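Decapping protein involved in mRNA degradation-Dcp1p (Saccharomyces cerevisiae, PDB 1Q67) serves as the activating subunit of the Dcp1-Dcp2 decapping complex, which removes the 7-methylguanine cap from mRNA and so commits the transcript to 5' to 3' decay. Local coordinates at the interface of chains A and B. Sequence-based numbering; all coordinates share one arbitrary frame. Chains: chain A/B, Decapping protein involved in mRNA degradation-Dcp1p.

The interface of chains A and B. Residues chain A 55-56; chain B 149-150.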
loop_
_atom_site.group_PDB
_atom_site.type_symbol
_atom_site.label_atom_id
_atom_site.label_comp_id
_atom_site.label_asym_id
_atom_site.label_seq_id
_atom_site.Cartn_x
_atom_site.Cartn_y
_atom_site.Cartn_z
ATOM N N GLU A 55 13.529 -9.732 4.266
ATOM C CA GLU A 55 12.870 -8.623 3.587
ATOM C C GLU A 55 11.468 -8.398 4.153
ATOM O O GLU A 55 10.941 -9.234 4.884
ATOM C CB GLU A 55 12.781 -8.931 2.088
ATOM C CG GLU A 55 12.582 -7.715 1.191
ATOM C CD GLU A 55 12.580 -8.077 -0.293
ATOM O OE1 GLU A 55 11.570 -8.639 -0.773
ATOM O OE2 GLU A 55 13.594 -7.810 -0.976
ATOM N N TRP A 56 10.870 -7.265 3.809
ATOM C CA TRP A 56 9.526 -6.934 4.267
ATOM C C TRP A 56 8.457 -7.431 3.296
ATOM O O TRP A 56 8.490 -7.092 2.117
ATOM C CB TRP A 56 9.363 -5.423 4.389
ATOM C CG TRP A 56 10.044 -4.799 5.550
ATOM C CD1 TRP A 56 11.104 -3.945 5.516
ATOM C CD2 TRP A 56 9.660 -4.915 6.924
ATOM N NE1 TRP A 56 11.403 -3.512 6.781
ATOM C CE2 TRP A 56 10.534 -4.090 7.667
ATOM C CE3 TRP A 56 8.663 -5.633 7.598
ATOM C CZ2 TRP A 56 10.439 -3.959 9.061
ATOM C CZ3 TRP A 56 8.569 -5.506 8.987
ATOM C CH2 TRP A 56 9.454 -4.672 9.699
ATOM N N ASN B 149 9.938 -2.320 -0.384
ATOM C CA ASN B 149 10.625 -3.472 -0.967
ATOM C C ASN B 149 10.881 -3.143 -2.432
ATOM O O ASN B 149 10.399 -2.130 -2.932
ATOM C CB ASN B 149 9.825 -4.774 -0.808
ATOM C CG ASN B 149 8.444 -4.712 -1.429
ATOM O OD1 ASN B 149 8.275 -4.257 -2.560
ATOM N ND2 ASN B 149 7.448 -5.198 -0.694
ATOM N N PRO B 150 11.643 -3.984 -3.143
ATOM C CA PRO B 150 11.934 -3.703 -4.554
ATOM C C PRO B 150 10.929 -4.126 -5.627
ATOM O O PRO B 150 11.315 -4.322 -6.780
ATOM C CB PRO B 150 13.283 -4.385 -4.749
ATOM C CG PRO B 150 13.115 -5.622 -3.940
ATOM C CD PRO B 150 12.463 -5.110 -2.659
#
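A:Glu55 and B:Pro150 reach toward each other across the interface and meet in van der Waals contact, a carboxylate against the ring carbons of the proline. The carboxylate end of A:Glu55 rests against the CG-CD side of the ring: its oxygen OE2 lies 3.4 Å from B:Pro150 CD, with B:Pro150 CG close by. Behind the oxygen, the carboxylate carbon CD of A:Glu55 is 3.8 Å from CD of B:Pro150. The reach comes from a stretched side chain, with CG anti to the backbone N (chi1 -159°) and CD carried straight on from there. Shortened to an alanine, A:Glu55 would probably strip the CG-CD side of the proline ring of the carboxylate packed against it.

The polar approach lies one residue on in chain A and one residue back in chain B, where the side-chain amide nitrogen ND2 of B:Asn149 stands 3.5 Å from the main-chain carbonyl O of A:Trp56, too far to count as a hydrogen bond. The indole of A:Trp56 turns away from B:Asn149 and B:Pro150, leaving its backbone to face the asparagine.

Chain A contributes the start of strand 55-59 and chain B a loop just before strand 152-157. With 96 Å² hidden in all, the contact between these residues is light packing, repeated by the two-fold symmetry with the chains exchanged. It probably helps hold the two Dcp1p copies together in the deposited assembly, though this pairing may reflect crystal packing, since the established partner of Dcp1p in the decapping complex is Dcp2.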